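Local coordinates for acetyltransferase, GNAT family (PDB 1U6M), which probably transfers an acyl group, most likely acetyl from acetyl-CoA as in other GNAT enzymes, to an acceptor substrate, at residues 47-52 and 87-92; 52-57 and 101-106; 56-61 and 77-82. All blocks are in the same frame, centred on the assembly; numbering follows the deposited sequence.

Contact 1. Residues 47-52 and 87-92; sequences TAYPTY and LREVFK
Two tyrosines three residues apart, Y49 and Y52, lean from the loop after helix 36-47 onto one side of helix 85-93, a small example of aromatic side chains closing a loop over a helix. The apolar part of the contact has two centres. At the first, CE1 of Y49 lies 3.7 Å from CG2 of V90, and the tyrosine hydroxyl also passes near this methyl group. The rotamer of V90 (chi1 163°) leaves CG2, opposite the carbonyl carbon, as the methyl that meets the ring. At the second, Y52 meets the first turn of the helix: its CE1 is 3.7 Å from CB of L87, while its OH reaches over the leucine branch point, 3.5 Å from CG. With CG of Y52 anti to the backbone N (chi1 -178°), the phenol is carried out to the helix, where it runs across the leucine at an angle.

The polar part is slight. OE1 of E89 sits at the edge of the Y49 ring, near the ring plane, 3.6 Å from CE2, with the carboxylate turned almost perpendicular to the ring (85°). Such an edge-on approach sets a carboxylate oxygen against the ring's C-H rim, which should be mildly favourable electrostatically. No hydrogen bond links the two segments.

A type I beta turn runs from Y49 to Y52, closed by Y52 N to Y49 O at 3.1 Å, and it presents both rings to the helix.

P86, just ahead in helix 85-93, touches both tyrosines, and Y49 also reaches K93. Helix 36-47 adds to the packing, with L43 and A46 against Y52 and L42 and E45 against V90, so the contact joins two helices through the loop that leads on to strand 59-64.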
loop_
_atom_site.group_PDB
_atom_site.type_symbol
_atom_site.label_atom_id
_atom_site.label_comp_id
_atom_site.label_asym_id
_atom_site.label_seq_id
_atom_site.Cartn_x
_atom_site.Cartn_y
_atom_site.Cartn_z
ATOM N N THR A 47 4.801 -8.683 7.474
ATOM C CA THR A 47 5.502 -7.389 7.588
ATOM C C THR A 47 7.039 -7.473 7.774
ATOM O O THR A 47 7.786 -6.582 7.306
ATOM C CB THR A 47 4.790 -6.662 8.744
ATOM O OG1 THR A 47 3.837 -5.753 8.200
ATOM C CG2 THR A 47 5.665 -6.068 9.689
ATOM N N ALA A 48 7.492 -8.549 8.418
ATOM C CA ALA A 48 8.900 -8.761 8.699
ATOM C C ALA A 48 9.650 -9.246 7.473
ATOM O O ALA A 48 10.848 -9.122 7.436
ATOM C CB ALA A 48 9.099 -9.716 9.895
ATOM N N TYR A 49 8.962 -9.737 6.439
ATOM C CA TYR A 49 9.613 -10.154 5.164
ATOM C C TYR A 49 9.933 -8.962 4.261
ATOM O O TYR A 49 9.045 -8.196 3.911
ATOM C CB TYR A 49 8.687 -11.079 4.383
ATOM C CG TYR A 49 8.443 -12.437 5.034
ATOM C CD1 TYR A 49 7.686 -12.547 6.198
ATOM C CD2 TYR A 49 8.956 -13.620 4.451
ATOM C CE1 TYR A 49 7.469 -13.775 6.799
ATOM C CE2 TYR A 49 8.728 -14.912 5.046
ATOM C CZ TYR A 49 7.990 -14.956 6.198
ATOM O OH TYR A 49 7.762 -16.148 6.797
ATOM N N PRO A 50 11.210 -8.819 3.857
ATOM C CA PRO A 50 11.732 -7.732 3.003
ATOM C C PRO A 50 10.924 -7.445 1.733
ATOM O O PRO A 50 10.732 -6.241 1.353
ATOM C CB PRO A 50 13.113 -8.267 2.614
ATOM C CG PRO A 50 13.561 -9.009 3.899
ATOM C CD PRO A 50 12.290 -9.777 4.236
ATOM N N THR A 51 10.457 -8.544 1.117
ATOM C CA THR A 51 9.725 -8.555 -0.157
ATOM C C THR A 51 8.191 -8.502 -0.030
ATOM O O THR A 51 7.485 -8.348 -1.039
ATOM C CB THR A 51 10.072 -9.803 -1.034
ATOM O OG1 THR A 51 9.521 -10.974 -0.456
ATOM C CG2 THR A 51 11.600 -10.034 -1.186
ATOM N N TYR A 52 7.654 -8.610 1.173
ATOM C CA TYR A 52 6.189 -8.559 1.319
ATOM C C TYR A 52 5.605 -7.201 0.847
ATOM O O TYR A 52 6.235 -6.141 1.041
ATOM C CB TYR A 52 5.779 -8.880 2.766
ATOM C CG TYR A 52 4.287 -8.889 2.960
ATOM C CD1 TYR A 52 3.466 -9.666 2.112
ATOM C CD2 TYR A 52 3.679 -8.153 4.010
ATOM C CE1 TYR A 52 2.081 -9.656 2.242
ATOM C CE2 TYR A 52 2.259 -8.152 4.154
ATOM C CZ TYR A 52 1.487 -8.926 3.255
ATOM O OH TYR A 52 0.107 -8.959 3.356
ATOM N N LEU A 87 2.945 -13.588 2.751
ATOM C CA LEU A 87 1.696 -13.827 3.517
ATOM C C LEU A 87 1.216 -15.291 3.344
ATOM O O LEU A 87 0.725 -15.883 4.286
ATOM C CB LEU A 87 0.538 -12.897 3.097
ATOM C CG LEU A 87 -0.447 -12.372 4.152
ATOM C CD1 LEU A 87 -1.942 -12.026 3.685
ATOM C CD2 LEU A 87 -0.394 -13.015 5.573
ATOM N N ARG A 88 1.328 -15.841 2.139
ATOM C CA ARG A 88 1.033 -17.276 1.894
ATOM C C ARG A 88 1.934 -18.230 2.719
ATOM O O ARG A 88 1.456 -19.210 3.245
ATOM C CB ARG A 88 1.141 -17.573 0.406
ATOM C CG ARG A 88 0.219 -16.634 -0.437
ATOM C CD ARG A 88 -0.072 -17.169 -1.811
ATOM N NE ARG A 88 -0.832 -16.218 -2.599
ATOM C CZ ARG A 88 -2.139 -16.057 -2.500
ATOM N NH1 ARG A 88 -2.832 -16.810 -1.658
ATOM N NH2 ARG A 88 -2.750 -15.151 -3.247
ATOM N N GLU A 89 3.208 -17.893 2.863
ATOM C CA GLU A 89 4.152 -18.596 3.691
ATOM C C GLU A 89 3.779 -18.573 5.159
ATOM O O GLU A 89 3.863 -19.596 5.830
ATOM C CB GLU A 89 5.549 -17.977 3.555
ATOM C CG GLU A 89 6.342 -18.352 2.303
ATOM C CD GLU A 89 7.784 -17.762 2.358
ATOM O OE1 GLU A 89 8.554 -18.110 3.360
ATOM O OE2 GLU A 89 8.104 -16.921 1.424
ATOM N N VAL A 90 3.404 -17.398 5.659
ATOM C CA VAL A 90 2.916 -17.201 7.019
ATOM C C VAL A 90 1.635 -18.011 7.245
ATOM O O VAL A 90 1.532 -18.685 8.274
ATOM C CB VAL A 90 2.699 -15.658 7.339
ATOM C CG1 VAL A 90 1.829 -15.432 8.530
ATOM C CG2 VAL A 90 4.030 -14.906 7.379
ATOM N N PHE A 91 0.650 -17.922 6.354
ATOM C CA PHE A 91 -0.520 -18.858 6.377
ATOM C C PHE A 91 -0.154 -20.349 6.472
ATOM O O PHE A 91 -0.649 -21.052 7.335
ATOM C CB PHE A 91 -1.443 -18.663 5.161
ATOM C CG PHE A 91 -2.448 -17.575 5.339
ATOM C CD1 PHE A 91 -2.051 -16.298 5.748
ATOM C CD2 PHE A 91 -3.785 -17.826 5.142
ATOM C CE1 PHE A 91 -2.974 -15.282 5.948
ATOM C CE2 PHE A 91 -4.740 -16.817 5.341
ATOM C CZ PHE A 91 -4.308 -15.521 5.736
ATOM N N LYS A 92 0.714 -20.836 5.606
ATOM C CA LYS A 92 1.152 -22.250 5.683
ATOM C C LYS A 92 1.789 -22.658 7.043
ATOM O O LYS A 92 1.417 -23.653 7.632
ATOM C CB LYS A 92 2.077 -22.559 4.524
ATOM C CG LYS A 92 2.778 -23.909 4.603
ATOM C CD LYS A 92 2.849 -24.512 3.216
ATOM C CE LYS A 92 3.986 -25.532 3.104
ATOM N NZ LYS A 92 4.156 -25.782 1.643
#

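Contact 2. Residues 52-57 and 101-106; sequences YRYGYQ and RLFIEE
A cation-pi stack of R53 on F103 ties the loop between helix 36-47 and strand 59-64 to the long loop that precedes strand 112-120. The guanidinium lies over one face of the phenyl ring, its CZ 4.0 Å from the ring centroid and the two planes 28° apart. NE comes closest, 3.4 Å from CD1 of F103, and the CD methylene adds an off-centre CH-pi contact to the same ring. A bend at chi3 (-70°) turns the end of an otherwise extended arginine chain onto this face. The Y54 and F103 side chains approach each other head-on, with Y54 OH 3.6 Å from F103 CZ, which lies at the edge of the tyrosine ring. E105 brings its CG methylene to the guanidinium edge, 3.9 Å from NH2, while its carboxylate stays beyond salt-bridge distance.

The charge of R53 is met elsewhere: NH1 forms a salt bridge with D116 of strand 112-120 and NE another with D84. These bonds should restrict the rotation of the guanidinium that F103 covers. Helix 12-25 packs against the aromatic pair, through I15 and V19 against Y54 and L23 against F103, while strand 67-76 supplies Y75 to R53 and V73 to Y54.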
loop_
_atom_site.group_PDB
_atom_site.type_symbol
_atom_site.label_atom_id
_atom_site.label_comp_id
_atom_site.label_asym_id
_atom_site.label_seq_id
_atom_site.Cartn_x
_atom_site.Cartn_y
_atom_site.Cartn_z
ATOM N N TYR A 52 7.654 -8.610 1.173
ATOM C CA TYR A 52 6.189 -8.559 1.319
ATOM C C TYR A 52 5.605 -7.201 0.847
ATOM O O TYR A 52 6.235 -6.141 1.041
ATOM C CB TYR A 52 5.779 -8.880 2.766
ATOM C CG TYR A 52 4.287 -8.889 2.960
ATOM C CD1 TYR A 52 3.466 -9.666 2.112
ATOM C CD2 TYR A 52 3.679 -8.153 4.010
ATOM C CE1 TYR A 52 2.081 -9.656 2.242
ATOM C CE2 TYR A 52 2.259 -8.152 4.154
ATOM C CZ TYR A 52 1.487 -8.926 3.255
ATOM O OH TYR A 52 0.107 -8.959 3.356
ATOM N N ARG A 53 4.429 -7.254 0.214
ATOM C CA ARG A 53 3.632 -6.084 -0.144
ATOM C C ARG A 53 3.698 -4.962 0.923
ATOM O O ARG A 53 3.974 -3.795 0.613
ATOM C CB ARG A 53 2.196 -6.494 -0.373
ATOM C CG ARG A 53 1.335 -5.343 -0.917
ATOM C CD ARG A 53 -0.129 -5.817 -1.051
ATOM N NE ARG A 53 -0.278 -6.794 -2.145
ATOM C CZ ARG A 53 -0.600 -6.457 -3.403
ATOM N NH1 ARG A 53 -0.804 -5.194 -3.747
ATOM N NH2 ARG A 53 -0.704 -7.383 -4.342
ATOM N N TYR A 54 3.479 -5.340 2.172
ATOM C CA TYR A 54 3.509 -4.428 3.281
ATOM C C TYR A 54 4.680 -4.702 4.162
ATOM O O TYR A 54 4.568 -4.513 5.360
ATOM C CB TYR A 54 2.194 -4.551 4.109
ATOM C CG TYR A 54 0.968 -4.303 3.259
ATOM C CD1 TYR A 54 0.727 -3.051 2.677
ATOM C CD2 TYR A 54 0.037 -5.299 3.022
ATOM C CE1 TYR A 54 -0.433 -2.815 1.869
ATOM C CE2 TYR A 54 -1.096 -5.055 2.196
ATOM C CZ TYR A 54 -1.298 -3.821 1.646
ATOM O OH TYR A 54 -2.406 -3.585 0.863
ATOM N N GLY A 55 5.789 -5.187 3.597
ATOM C CA GLY A 55 7.022 -5.336 4.344
ATOM C C GLY A 55 7.446 -3.971 4.847
ATOM O O GLY A 55 7.281 -2.989 4.122
ATOM N N TYR A 56 7.998 -3.878 6.060
ATOM C CA TYR A 56 8.454 -2.554 6.552
ATOM C C TYR A 56 9.395 -1.835 5.589
ATOM O O TYR A 56 9.337 -0.647 5.447
ATOM C CB TYR A 56 8.989 -2.572 7.986
ATOM C CG TYR A 56 10.321 -3.252 8.121
ATOM C CD1 TYR A 56 11.501 -2.545 7.962
ATOM C CD2 TYR A 56 10.395 -4.597 8.467
ATOM C CE1 TYR A 56 12.733 -3.164 8.099
ATOM C CE2 TYR A 56 11.623 -5.249 8.589
ATOM C CZ TYR A 56 12.789 -4.527 8.404
ATOM O OH TYR A 56 14.030 -5.160 8.516
ATOM N N GLN A 57 10.208 -2.567 4.859
ATOM C CA GLN A 57 11.142 -1.954 3.950
ATOM C C GLN A 57 10.499 -1.239 2.762
ATOM O O GLN A 57 11.163 -0.490 2.046
ATOM C CB GLN A 57 12.137 -2.994 3.513
ATOM C CG GLN A 57 13.070 -3.277 4.648
ATOM C CD GLN A 57 13.996 -4.443 4.382
ATOM O OE1 GLN A 57 14.309 -5.208 5.320
ATOM N NE2 GLN A 57 14.470 -4.591 3.109
ATOM N N ARG A 101 -7.618 -16.121 -1.159
ATOM C CA ARG A 101 -7.806 -15.074 -2.136
ATOM C C ARG A 101 -7.323 -13.726 -1.543
ATOM O O ARG A 101 -7.753 -13.328 -0.466
ATOM C CB ARG A 101 -9.299 -14.934 -2.538
ATOM C CG ARG A 101 -10.066 -16.238 -2.638
ATOM C CD ARG A 101 -11.578 -16.019 -3.021
ATOM N NE ARG A 101 -11.596 -15.408 -4.335
ATOM C CZ ARG A 101 -11.923 -16.041 -5.449
ATOM N NH1 ARG A 101 -12.351 -17.306 -5.430
ATOM N NH2 ARG A 101 -11.788 -15.394 -6.587
ATOM N N LEU A 102 -6.458 -13.035 -2.280
ATOM C CA LEU A 102 -5.810 -11.804 -1.856
ATOM C C LEU A 102 -6.042 -10.778 -2.949
ATOM O O LEU A 102 -7.180 -10.529 -3.341
ATOM C CB LEU A 102 -4.315 -12.031 -1.573
ATOM C CG LEU A 102 -4.009 -12.873 -0.317
ATOM C CD1 LEU A 102 -2.492 -13.139 -0.031
ATOM C CD2 LEU A 102 -4.786 -12.365 0.966
ATOM N N PHE A 103 -4.989 -10.162 -3.458
ATOM C CA PHE A 103 -5.158 -9.183 -4.565
ATOM C C PHE A 103 -4.912 -9.777 -5.927
ATOM O O PHE A 103 -4.008 -10.588 -6.125
ATOM C CB PHE A 103 -4.218 -7.982 -4.374
ATOM C CG PHE A 103 -4.201 -7.443 -2.979
ATOM C CD1 PHE A 103 -3.455 -8.075 -1.987
ATOM C CD2 PHE A 103 -4.908 -6.294 -2.655
ATOM C CE1 PHE A 103 -3.428 -7.592 -0.700
ATOM C CE2 PHE A 103 -4.856 -5.788 -1.357
ATOM C CZ PHE A 103 -4.128 -6.453 -0.381
ATOM N N ILE A 104 -5.679 -9.315 -6.884
ATOM C CA ILE A 104 -5.321 -9.507 -8.287
ATOM C C ILE A 104 -4.144 -8.577 -8.627
ATOM O O ILE A 104 -4.184 -7.387 -8.352
ATOM C CB ILE A 104 -6.546 -9.377 -9.202
ATOM C CG1 ILE A 104 -7.691 -10.254 -8.636
ATOM C CG2 ILE A 104 -6.207 -9.838 -10.609
ATOM C CD1 ILE A 104 -8.944 -10.277 -9.485
ATOM N N GLU A 105 -3.055 -9.167 -9.121
ATOM C CA GLU A 105 -1.733 -8.508 -9.232
ATOM C C GLU A 105 -1.525 -7.928 -10.650
ATOM O O GLU A 105 -0.523 -8.213 -11.329
ATOM C CB GLU A 105 -0.581 -9.480 -8.843
ATOM C CG GLU A 105 -0.505 -9.923 -7.356
ATOM C CD GLU A 105 0.511 -11.070 -7.109
ATOM O OE1 GLU A 105 0.709 -11.895 -8.045
ATOM O OE2 GLU A 105 1.107 -11.156 -5.987
ATOM N N GLU A 106 -2.489 -7.120 -11.091
ATOM C CA GLU A 106 -2.450 -6.615 -12.463
ATOM C C GLU A 106 -2.590 -5.078 -12.587
ATOM O O GLU A 106 -3.250 -4.575 -13.503
ATOM C CB GLU A 106 -3.482 -7.370 -13.316
ATOM C CG GLU A 106 -3.103 -8.864 -13.583
ATOM C CD GLU A 106 -4.302 -9.741 -13.990
ATOM O OE1 GLU A 106 -5.470 -9.301 -13.872
ATOM O OE2 GLU A 106 -4.063 -10.889 -14.423
#

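Contact 3. Residues 56-61 and 77-82; sequences YQRILV and AEDEKI
The approaches to a beta hairpin are bridged here: R58 immediately precedes strand 59-64, and D79 follows strand 67-76, the antiparallel partner of that strand. Their side chains form a salt bridge through a single carboxylate oxygen. NH1 of R58 donates to OD2 of D79 at 3.0 Å, with a bent N-H...O angle of 141°, and NH2 of R58 makes a longer, weak bond of 3.4 Å to the same OD2. The acceptor is met on its anti side, and the guanidinium and carboxylate planes are inclined at 58°, so the pair is not the flat, two-pronged kind. An extended chain from CG to NE carries the arginine across to the aspartate.

In the GNAT fold these two strands lie side by side in the central sheet, and the bridge spans the chain segments at its open end, away from the turn that joins the strands. A water accepts from NH2 of R58 at 2.7 Å and donates weakly to OD2 of D79. The same NH2 bonds to T51 O, linking the bridge to the preceding loop. At the guanidinium edge, CD1 of I82 lies 4.0 Å from NH2, while Y75 and I83 also touch the R58 side chain.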
loop_
_atom_site.group_PDB
_atom_site.type_symbol
_atom_site.label_atom_id
_atom_site.label_comp_id
_atom_site.label_asym_id
_atom_site.label_seq_id
_atom_site.Cartn_x
_atom_site.Cartn_y
_atom_site.Cartn_z
ATOM N N TYR A 56 7.998 -3.878 6.060
ATOM C CA TYR A 56 8.454 -2.554 6.552
ATOM C C TYR A 56 9.395 -1.835 5.589
ATOM O O TYR A 56 9.337 -0.647 5.447
ATOM C CB TYR A 56 8.989 -2.572 7.986
ATOM C CG TYR A 56 10.321 -3.252 8.121
ATOM C CD1 TYR A 56 11.501 -2.545 7.962
ATOM C CD2 TYR A 56 10.395 -4.597 8.467
ATOM C CE1 TYR A 56 12.733 -3.164 8.099
ATOM C CE2 TYR A 56 11.623 -5.249 8.589
ATOM C CZ TYR A 56 12.789 -4.527 8.404
ATOM O OH TYR A 56 14.030 -5.160 8.516
ATOM N N GLN A 57 10.208 -2.567 4.859
ATOM C CA GLN A 57 11.142 -1.954 3.950
ATOM C C GLN A 57 10.499 -1.239 2.762
ATOM O O GLN A 57 11.163 -0.490 2.046
ATOM C CB GLN A 57 12.137 -2.994 3.513
ATOM C CG GLN A 57 13.070 -3.277 4.648
ATOM C CD GLN A 57 13.996 -4.443 4.382
ATOM O OE1 GLN A 57 14.309 -5.208 5.320
ATOM N NE2 GLN A 57 14.470 -4.591 3.109
ATOM N N ARG A 58 9.215 -1.496 2.546
ATOM C CA ARG A 58 8.478 -0.921 1.431
ATOM C C ARG A 58 7.672 0.280 1.888
ATOM O O ARG A 58 6.981 0.920 1.071
ATOM C CB ARG A 58 7.519 -1.991 0.858
ATOM C CG ARG A 58 8.220 -3.176 0.279
ATOM C CD ARG A 58 7.328 -3.810 -0.789
ATOM N NE ARG A 58 7.819 -5.102 -1.315
ATOM C CZ ARG A 58 8.762 -5.235 -2.266
ATOM N NH1 ARG A 58 9.366 -4.165 -2.773
ATOM N NH2 ARG A 58 9.088 -6.440 -2.733
ATOM N N ILE A 59 7.752 0.582 3.178
ATOM C CA ILE A 59 6.847 1.520 3.812
ATOM C C ILE A 59 7.492 2.828 4.393
ATOM O O ILE A 59 8.530 2.822 5.116
ATOM C CB ILE A 59 6.007 0.822 4.928
ATOM C CG1 ILE A 59 5.209 -0.346 4.315
ATOM C CG2 ILE A 59 5.068 1.809 5.574
ATOM C CD1 ILE A 59 4.300 -1.099 5.277
ATOM N N LEU A 60 6.802 3.929 4.119
ATOM C CA LEU A 60 7.112 5.207 4.750
ATOM C C LEU A 60 6.076 5.510 5.811
ATOM O O LEU A 60 4.874 5.365 5.561
ATOM C CB LEU A 60 7.140 6.327 3.696
ATOM C CG LEU A 60 7.996 7.573 3.849
ATOM C CD1 LEU A 60 9.492 7.279 4.044
ATOM C CD2 LEU A 60 7.766 8.326 2.618
ATOM N N VAL A 61 6.532 5.947 6.986
ATOM C CA VAL A 61 5.624 6.183 8.124
ATOM C C VAL A 61 5.473 7.681 8.339
ATOM O O VAL A 61 6.454 8.436 8.242
ATOM C CB VAL A 61 6.203 5.441 9.436
ATOM C CG1 VAL A 61 5.637 5.983 10.705
ATOM C CG2 VAL A 61 5.921 3.950 9.376
ATOM N N ALA A 77 7.531 -1.693 -10.067
ATOM C CA ALA A 77 6.538 -2.501 -10.825
ATOM C C ALA A 77 6.941 -3.976 -11.065
ATOM O O ALA A 77 6.080 -4.865 -11.117
ATOM C CB ALA A 77 6.246 -1.849 -12.138
ATOM N N GLU A 78 8.232 -4.232 -11.275
ATOM C CA GLU A 78 8.681 -5.632 -11.506
ATOM C C GLU A 78 8.504 -6.540 -10.283
ATOM O O GLU A 78 8.612 -7.745 -10.443
ATOM C CB GLU A 78 10.130 -5.682 -12.029
ATOM C CG GLU A 78 11.176 -5.125 -11.066
ATOM C CD GLU A 78 11.359 -3.606 -11.142
ATOM O OE1 GLU A 78 12.384 -3.137 -10.578
ATOM O OE2 GLU A 78 10.493 -2.874 -11.719
ATOM N N ASP A 79 8.185 -5.966 -9.103
ATOM C CA ASP A 79 8.029 -6.734 -7.836
ATOM C C ASP A 79 6.613 -7.210 -7.624
ATOM O O ASP A 79 6.342 -7.894 -6.669
ATOM C CB ASP A 79 8.399 -5.914 -6.585
ATOM C CG ASP A 79 9.876 -5.679 -6.440
ATOM O OD1 ASP A 79 10.605 -6.197 -7.274
ATOM O OD2 ASP A 79 10.328 -4.950 -5.510
ATOM N N GLU A 80 5.707 -6.853 -8.516
ATOM C CA GLU A 80 4.282 -7.112 -8.300
ATOM C C GLU A 80 3.819 -8.586 -8.205
ATOM O O GLU A 80 2.736 -8.902 -7.646
ATOM C CB GLU A 80 3.445 -6.428 -9.381
ATOM C CG GLU A 80 2.043 -6.139 -8.755
ATOM C CD GLU A 80 0.992 -5.637 -9.716
ATOM O OE1 GLU A 80 -0.147 -5.393 -9.230
ATOM O OE2 GLU A 80 1.309 -5.487 -10.935
ATOM N N LYS A 81 4.600 -9.471 -8.798
ATOM C CA LYS A 81 4.214 -10.847 -8.832
ATOM C C LYS A 81 4.781 -11.617 -7.615
ATOM O O LYS A 81 4.332 -12.705 -7.323
ATOM C CB LYS A 81 4.651 -11.460 -10.173
ATOM C CG LYS A 81 3.513 -11.614 -11.165
ATOM C CD LYS A 81 3.189 -10.400 -11.942
ATOM C CE LYS A 81 1.927 -10.701 -12.770
ATOM N NZ LYS A 81 1.613 -9.786 -13.952
ATOM N N ILE A 82 5.747 -11.051 -6.913
ATOM C CA ILE A 82 6.349 -11.713 -5.776
ATOM C C ILE A 82 5.901 -11.200 -4.383
ATOM O O ILE A 82 6.355 -11.755 -3.353
ATOM C CB ILE A 82 7.927 -11.796 -5.881
ATOM C CG1 ILE A 82 8.608 -10.416 -5.999
ATOM C CG2 ILE A 82 8.325 -12.592 -7.078
ATOM C CD1 ILE A 82 9.251 -9.907 -4.681
HETATM O O HOH W 1 11.410 -7.144 -3.853
#

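Overall arrangement
The three contacts grade from buried packing to surface charge. Contact 1, mostly buried and about 15 Å from the chain centre, relies on apolar contacts with helix 85-93. Contact 2 is only partly buried although nearer the centre, at about 8 Å, and combines an aromatic face with an arginine whose charge is balanced from outside its segments. Contact 3 is equally central but lies at the surface, where a salt bridge and a water take over. All draw on residues 47-61, so the one connection between helix 36-47 and strand 59-64 meets three partners. The segments of contacts 1 and 2 overlap at Y52, which touches only in contact 1; L87 packs on L102, and contact 3 is nested within the loop closed by contact 1.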